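PDB 3T3W: enoyl-CoA hydratase from Mycobacterium thermoresistibile, which probably catalyses the reversible addition of water to the double bond of 2-enoyl-CoA thioesters in lipid metabolism. Local coordinates for residues M20-D25 and P46-E51; S27-T32 and D64-V69; W169-R174 and T194-R199. One frame throughout, in Å; residues are numbered along the deposited sequence. Where two conformers were deposited one is given.

Interaction 1: M20-D25 and P46-E51; sequences MYIDYD and PELLDE. With EDO (1,2-ethanediol), chain B.
The carboxylate of E51 reaches from the first turns of helix 46-61 to the backbone at the start of strand 22-27 and takes up three consecutive N-H groups. M20 N gives OE2 a nearly straight bond (2.9 Å, N-H...O 174°), Y21 N bonds to OE1 at 2.8 Å, and I22 N adds a weak bond to OE2 at 3.2 Å. The M20 and Y21 donors come in on the syn sides of their oxygens, about 25° out of the carboxylate plane. With CG anti to the backbone N (chi1 -168°) and the chain extended beyond it, E51 spans the gap at full length, and both oxygens are used.

Van der Waals contacts flank this grip. The stem of E51 slides past I22 in the opposite sense, CG lying 3.6 Å from I22 CG1. The Y21 ring leans obliquely on the helix: its CD2 lies 3.8 Å from L48 CB, while L48 CD1 approaches Y21 CB. E47 crosses the same ring at about a right angle, its CB at the rim in the ring plane and its CD 3.8 Å from Y21 CE2. M20 folds back over one ring face with CG above the centre; this CG also meets E47 OE2.

At the far end of the ring, Y21 OH and O2 of a 1,2-ethanediol molecule, probably from the crystallisation liquor, share a hydrogen bond of 2.7 Å in which either could donate. The diol is also bonded to R37, and Y21 OH to N45. I22 continues inward onto L52 and A55, so that the first strand, one of the two outermost of this chain's six-stranded crotonase-fold sheet, is packed against the first long helix of the domain.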
# COMPACT_ATOMS: atom_id res chain seq x y z
N MET F 20 34.40 25.10 -1.91
CA MET F 20 34.15 26.09 -0.87
C MET F 20 33.89 25.36 0.43
O MET F 20 34.61 25.59 1.41
CB MET F 20 32.98 27.01 -1.26
CG MET F 20 32.51 28.00 -0.21
SD MET F 20 33.75 29.28 0.11
CE MET F 20 32.95 30.12 1.49
N TYR F 21 32.87 24.51 0.44
CA TYR F 21 32.40 23.87 1.69
C TYR F 21 32.60 22.35 1.75
O TYR F 21 32.34 21.74 2.80
CB TYR F 21 30.91 24.10 1.86
CG TYR F 21 30.49 25.53 2.05
CD1 TYR F 21 30.98 26.26 3.12
CD2 TYR F 21 29.67 26.15 1.14
CE1 TYR F 21 30.59 27.58 3.31
CE2 TYR F 21 29.27 27.47 1.29
CZ TYR F 21 29.72 28.18 2.39
OH TYR F 21 29.33 29.49 2.56
N ILE F 22 32.95 21.75 0.63
CA ILE F 22 32.97 20.27 0.50
C ILE F 22 34.36 19.84 0.02
O ILE F 22 34.86 20.38 -0.99
CB ILE F 22 31.92 19.77 -0.51
CG1 ILE F 22 30.50 20.17 -0.09
CG2 ILE F 22 32.03 18.22 -0.70
CD1 ILE F 22 30.06 19.64 1.28
N ASP F 23 34.99 18.90 0.72
CA ASP F 23 36.21 18.25 0.23
C ASP F 23 35.83 16.93 -0.41
O ASP F 23 34.90 16.28 0.03
CB ASP F 23 37.19 18.03 1.38
CG ASP F 23 37.98 19.26 1.71
OD1 ASP F 23 38.43 19.93 0.76
OD2 ASP F 23 38.16 19.55 2.91
N TYR F 24 36.53 16.55 -1.47
CA TYR F 24 36.20 15.36 -2.24
C TYR F 24 37.48 14.65 -2.60
O TYR F 24 38.39 15.26 -3.18
CB TYR F 24 35.44 15.75 -3.49
CG TYR F 24 35.01 14.62 -4.38
CD1 TYR F 24 33.84 13.95 -4.15
CD2 TYR F 24 35.76 14.26 -5.49
CE1 TYR F 24 33.43 12.93 -4.99
CE2 TYR F 24 35.36 13.24 -6.34
CZ TYR F 24 34.19 12.58 -6.09
OH TYR F 24 33.83 11.53 -6.91
N ASP F 25 37.56 13.35 -2.31
CA ASP F 25 38.78 12.55 -2.59
C ASP F 25 38.33 11.22 -3.15
O ASP F 25 37.40 10.63 -2.60
CB ASP F 25 39.57 12.25 -1.29
CG ASP F 25 40.68 11.19 -1.49
OD1 ASP F 25 41.71 11.62 -2.02
OD2 ASP F 25 40.54 9.93 -1.17
N PRO F 46 22.24 27.05 1.33
CA PRO F 46 21.96 26.50 -0.01
C PRO F 46 23.18 26.15 -0.85
O PRO F 46 23.18 25.09 -1.54
CB PRO F 46 21.07 27.58 -0.63
CG PRO F 46 20.35 28.17 0.54
CD PRO F 46 21.41 28.24 1.61
N GLU F 47 24.24 26.98 -0.79
CA GLU F 47 25.44 26.71 -1.54
C GLU F 47 26.09 25.40 -1.06
O GLU F 47 26.52 24.59 -1.88
CB GLU F 47 26.46 27.85 -1.48
CG GLU F 47 27.74 27.51 -2.28
CD GLU F 47 28.78 28.61 -2.26
OE1 GLU F 47 28.44 29.74 -1.82
OE2 GLU F 47 29.92 28.31 -2.74
N LEU F 48 26.20 25.20 0.26
CA LEU F 48 26.76 23.94 0.73
C LEU F 48 26.00 22.73 0.16
O LEU F 48 26.57 21.76 -0.27
CB LEU F 48 26.79 23.91 2.27
CG LEU F 48 27.44 22.68 2.92
CD1 LEU F 48 28.07 23.04 4.27
CD2 LEU F 48 26.44 21.52 3.04
N LEU F 49 24.68 22.80 0.19
CA LEU F 49 23.85 21.69 -0.29
C LEU F 49 23.99 21.48 -1.80
O LEU F 49 24.09 20.34 -2.26
CB LEU F 49 22.40 21.93 0.11
CG LEU F 49 22.11 21.72 1.60
CD1 LEU F 49 20.71 22.22 1.96
CD2 LEU F 49 22.25 20.25 1.95
N ASP F 50 24.08 22.57 -2.56
CA ASP F 50 24.38 22.45 -4.00
C ASP F 50 25.73 21.78 -4.25
O ASP F 50 25.87 20.91 -5.13
CB ASP F 50 24.35 23.80 -4.72
CG ASP F 50 22.98 24.44 -4.76
OD1 ASP F 50 21.96 23.78 -4.49
OD2 ASP F 50 22.96 25.67 -5.04
N GLU F 51 26.73 22.15 -3.46
CA GLU F 51 28.06 21.61 -3.62
C GLU F 51 28.10 20.12 -3.21
O GLU F 51 28.77 19.27 -3.84
CB GLU F 51 29.04 22.47 -2.80
CG GLU F 51 30.48 22.21 -3.07
CD GLU F 51 31.46 23.12 -2.31
OE1 GLU F 51 31.04 24.10 -1.67
OE2 GLU F 51 32.68 22.78 -2.36
C1 EDO B . 28.82 32.30 5.23
O1 EDO B . 29.01 31.90 6.58
C2 EDO B . 30.11 32.18 4.42
O2 EDO B . 30.66 30.84 4.52

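Interaction 2: S27-T32 and D64-V69; sequences SDRIAT and DVSVIV
R29 O accepts two backbone N-H groups, from S66 at 2.7 Å and from V67 at 3.2 Å. The V67 donor lies nearly along the C=O axis, whereas that of S66 is tilted 26° from the carbonyl plane. The R29 side chain returns to the same residue: NE (2.7 Å) and NH2 (3.0 Å) both donate to S66 OG, side-on and in the guanidinium plane. A bend at chi3 (60°) turns NE back toward S66; separately, D64 O lies over the centre of one guanidinium face. NH2 has a further acceptor in N63 O, and a water links R29 N to D64 O.

Beyond this start, A31 N bonds to V67 O and V69 N to A31 O (2.8 Å), the pattern of parallel strands, here 30-35 and 67-72. They are the two strands of a right-handed beta-alpha-beta crossover through helix 46-61, a unit of the crotonase fold. R29 itself sits in the type I' turn from S27 to I30 that connects strand 30-35 with antiparallel strand 22-27.

The two sheet faces pack differently. On one, I30 CG2 touches V69 CG2 at 3.7 Å, next to helix 206-217, where I30 meets A214 and V69 meets T210. On the other, A31 CB faces both methyls of V65, 3.7 Å from CG1, and A59 of helix 46-61 lies against A31 and I68.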
# COMPACT_ATOMS: atom_id res chain seq x y z
N SER F 27 40.07 7.53 -3.82
CA SER F 27 41.20 6.60 -3.81
C SER F 27 40.75 5.21 -3.41
O SER F 27 39.80 5.06 -2.64
CB SER F 27 42.32 7.09 -2.90
OG SER F 27 41.83 7.32 -1.61
N ASP F 28 41.42 4.19 -3.96
CA ASP F 28 41.10 2.81 -3.62
C ASP F 28 39.59 2.49 -3.82
O ASP F 28 39.01 1.75 -3.02
CB ASP F 28 41.48 2.51 -2.15
CG ASP F 28 42.91 2.91 -1.80
OD1 ASP F 28 43.80 2.44 -2.52
OD2 ASP F 28 43.11 3.70 -0.84
N ARG F 29 39.01 3.04 -4.87
CA ARG F 29 37.59 2.86 -5.26
C ARG F 29 36.58 3.45 -4.25
O ARG F 29 35.38 3.12 -4.31
CB ARG F 29 37.25 1.39 -5.58
CG ARG F 29 38.18 0.81 -6.66
CD ARG F 29 37.64 -0.47 -7.26
NE ARG F 29 36.34 -0.19 -7.87
CZ ARG F 29 36.14 0.34 -9.08
NH1 ARG F 29 37.15 0.61 -9.91
NH2 ARG F 29 34.89 0.58 -9.47
N ILE F 30 37.06 4.33 -3.38
CA ILE F 30 36.18 4.98 -2.37
C ILE F 30 36.19 6.46 -2.68
O ILE F 30 37.26 7.05 -2.79
CB ILE F 30 36.71 4.75 -0.93
CG1 ILE F 30 36.75 3.25 -0.59
CG2 ILE F 30 35.82 5.50 0.09
CD1 ILE F 30 37.57 2.92 0.64
N ALA F 31 35.01 7.08 -2.80
CA ALA F 31 34.88 8.54 -2.86
C ALA F 31 34.54 8.99 -1.47
O ALA F 31 33.50 8.59 -0.93
CB ALA F 31 33.75 8.95 -3.81
N THR F 32 35.41 9.82 -0.89
CA THR F 32 35.15 10.37 0.42
C THR F 32 34.71 11.84 0.27
O THR F 32 35.47 12.68 -0.27
CB THR F 32 36.38 10.29 1.32
OG1 THR F 32 36.80 8.91 1.37
CG2 THR F 32 36.04 10.80 2.71
N ASP F 64 35.43 4.60 -11.53
CA ASP F 64 36.47 4.19 -10.58
C ASP F 64 36.00 4.23 -9.10
O ASP F 64 36.81 3.99 -8.23
CB ASP F 64 37.71 5.10 -10.68
CG ASP F 64 38.43 5.00 -12.03
OD1 ASP F 64 38.38 3.95 -12.70
OD2 ASP F 64 39.05 6.01 -12.41
N VAL F 65 34.74 4.58 -8.83
CA VAL F 65 34.24 4.63 -7.44
C VAL F 65 33.28 3.49 -7.27
O VAL F 65 32.32 3.40 -8.05
CB VAL F 65 33.50 5.94 -7.16
CG1 VAL F 65 32.77 5.94 -5.79
CG2 VAL F 65 34.51 7.10 -7.21
N SER F 66 33.50 2.67 -6.24
CA SER F 66 32.55 1.59 -5.88
C SER F 66 31.72 1.91 -4.63
O SER F 66 30.58 1.44 -4.51
CB SER F 66 33.28 0.27 -5.60
OG SER F 66 33.86 -0.27 -6.79
N VAL F 67 32.28 2.71 -3.71
CA VAL F 67 31.61 3.05 -2.43
C VAL F 67 31.81 4.53 -2.13
O VAL F 67 32.89 5.09 -2.39
CB VAL F 67 32.19 2.18 -1.27
CG1 VAL F 67 31.56 2.49 0.10
CG2 VAL F 67 32.00 0.68 -1.56
N ILE F 68 30.80 5.12 -1.52
CA ILE F 68 30.81 6.51 -1.11
C ILE F 68 30.82 6.57 0.40
O ILE F 68 30.01 5.90 1.08
CB ILE F 68 29.56 7.23 -1.64
CG1 ILE F 68 29.58 7.20 -3.19
CG2 ILE F 68 29.47 8.66 -1.06
CD1 ILE F 68 28.29 7.58 -3.92
N VAL F 69 31.73 7.37 0.93
CA VAL F 69 31.78 7.69 2.34
C VAL F 69 31.46 9.17 2.54
O VAL F 69 32.09 10.02 1.92
CB VAL F 69 33.16 7.36 2.96
CG1 VAL F 69 33.27 7.93 4.41
CG2 VAL F 69 33.43 5.86 2.94
O HOH W 1 39.70 4.42 -7.34

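Interaction 3: W169-R174 and T194-R199; sequences WELGPR and TGMVNR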
# COMPACT_ATOMS: atom_id res chain seq x y z
N TRP F 169 10.56 5.34 10.06
CA TRP F 169 11.24 4.21 9.43
C TRP F 169 12.49 3.82 10.19
O TRP F 169 12.81 2.62 10.33
CB TRP F 169 11.64 4.61 8.02
CG TRP F 169 10.44 4.96 7.16
CD1 TRP F 169 9.88 6.19 6.98
CD2 TRP F 169 9.61 4.03 6.41
NE1 TRP F 169 8.79 6.12 6.17
CE2 TRP F 169 8.55 4.83 5.81
CE3 TRP F 169 9.62 2.65 6.20
CZ2 TRP F 169 7.60 4.27 4.98
CZ3 TRP F 169 8.65 2.08 5.34
CH2 TRP F 169 7.66 2.88 4.77
N GLU F 170 13.18 4.81 10.72
CA GLU F 170 14.51 4.62 11.34
C GLU F 170 14.45 4.26 12.82
O GLU F 170 15.26 3.48 13.33
CB GLU F 170 15.33 5.89 11.15
CG GLU F 170 15.64 6.20 9.70
CD GLU F 170 16.77 5.39 9.10
OE1 GLU F 170 17.49 4.67 9.84
OE2 GLU F 170 16.97 5.55 7.87
N LEU F 171 13.47 4.84 13.51
CA LEU F 171 13.34 4.76 14.96
C LEU F 171 12.16 3.93 15.46
O LEU F 171 12.13 3.55 16.65
CB LEU F 171 13.25 6.18 15.53
CG LEU F 171 14.35 7.16 15.18
CD1 LEU F 171 13.98 8.59 15.61
CD2 LEU F 171 15.68 6.73 15.80
N GLY F 172 11.20 3.66 14.58
CA GLY F 172 9.89 3.17 14.96
C GLY F 172 9.00 4.36 15.38
O GLY F 172 9.51 5.43 15.78
N PRO F 173 7.67 4.17 15.36
CA PRO F 173 6.77 5.30 15.59
C PRO F 173 6.80 5.85 17.01
O PRO F 173 6.69 7.08 17.19
CB PRO F 173 5.38 4.73 15.24
CG PRO F 173 5.55 3.22 15.34
CD PRO F 173 6.94 2.99 14.87
N ARG F 174 6.92 4.98 18.01
CA ARG F 174 6.84 5.46 19.39
C ARG F 174 8.07 6.30 19.73
O ARG F 174 7.95 7.35 20.39
CB ARG F 174 6.67 4.29 20.36
CG ARG F 174 5.26 3.70 20.27
CD ARG F 174 4.97 2.68 21.32
NE ARG F 174 3.63 2.10 21.10
CZ ARG F 174 2.49 2.69 21.41
NH1 ARG F 174 2.49 3.85 22.02
NH2 ARG F 174 1.33 2.12 21.14
N THR F 194 17.69 0.79 17.72
CA THR F 194 16.58 0.82 16.77
C THR F 194 16.99 0.34 15.39
O THR F 194 16.13 0.09 14.55
CB THR F 194 15.97 2.25 16.61
OG1 THR F 194 16.87 3.09 15.87
CG2 THR F 194 15.66 2.91 17.96
N GLY F 195 18.29 0.26 15.15
CA GLY F 195 18.84 -0.13 13.86
C GLY F 195 19.24 1.02 12.96
O GLY F 195 19.85 0.80 11.89
N MET F 196 18.93 2.26 13.38
CA MET F 196 19.26 3.43 12.61
C MET F 196 20.80 3.56 12.41
O MET F 196 21.27 4.04 11.40
CB MET F 196 18.72 4.68 13.31
CG MET F 196 19.29 5.95 12.71
SD MET F 196 18.50 7.41 13.36
CE MET F 196 19.84 8.60 13.20
N VAL F 197 21.55 3.21 13.43
CA VAL F 197 23.01 3.17 13.37
C VAL F 197 23.45 1.70 13.29
O VAL F 197 23.01 0.86 14.11
CB VAL F 197 23.61 3.94 14.59
CG1 VAL F 197 25.05 3.53 14.87
CG2 VAL F 197 23.47 5.47 14.36
N ASN F 198 24.33 1.39 12.33
CA ASN F 198 24.83 0.03 12.15
C ASN F 198 25.85 -0.35 13.22
O ASN F 198 25.91 -1.51 13.62
CB ASN F 198 25.49 -0.11 10.78
CG ASN F 198 24.48 -0.07 9.63
OD1 ASN F 198 24.06 1.00 9.22
ND2 ASN F 198 24.12 -1.25 9.09
N ARG F 199 26.70 0.59 13.63
CA ARG F 199 27.82 0.26 14.52
C ARG F 199 28.21 1.54 15.24
O ARG F 199 28.19 2.59 14.65
CB ARG F 199 29.03 -0.16 13.70
CG ARG F 199 28.85 -1.47 12.98
CD ARG F 199 30.18 -2.09 12.56
NE ARG F 199 29.90 -3.09 11.51
CZ ARG F 199 30.75 -3.43 10.55
NH1 ARG F 199 31.94 -2.83 10.48
NH2 ARG F 199 30.42 -4.38 9.66
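E170 and M196 cross at about a right angle where helix 167-171 ends beside the loop that follows helix 188-194. The E170 chain is bent at chi2 (-78°), which swings CD toward the loop; OE1 then lies 3.5 Å from M196 CA and 3.6 Å from M196 CG. These are van der Waals contacts; the charge is met outside the two segments' contact, E170 OE2 forming a salt bridge with R174 of a neighbouring subunit.

M196 lies with CG anti to its backbone N (chi1 168°) and the chain extended beyond, carrying SD away from the glutamate tip and alongside L171. The two side chains point the same way, L171 CD2 being 3.8 Å from M196 SD. T194 OG1 stands at the same distance from this methyl, so the leucine methyl touches both T194 and M196.

T194 OG1 is also 3.0 Å from E170 O, a carbonyl in the last turn of helix 167-171. Whether its proton goes there is not settled, since V191 O is a second acceptor. G195, with positive phi, closes helix 188-194 in a Schellman motif and turns the chain toward M196.

Around this junction, L171 continues onto I179 of helix 173-182 and M196 onto F150 of strand 149-151, while the loop runs on through V197, packed against strand 141-145, into strand 199-201, outermost in the six-stranded sheet of this chain.

From the N terminus, the chain runs through strand 22-27, turns at S27-I30 and returns as strand 30-35; helix 46-61 then closes interaction 1 by coming back to residues 20-25. The same helix leads to strand 67-72, which closes interaction 2 against 27-32. The two closures cross, as their segments alternate in sequence, and they touch directly, D25 O lying 2.8 Å from T32 N in a probable hydrogen bond between neighbouring strands. Interaction 3 follows in series, closing a mostly helical excursion from 169-174 to 194-199, which leads into the last strand of the six-stranded sheet. Its centre is about 28 Å from that of interaction 1, across the chain's centre.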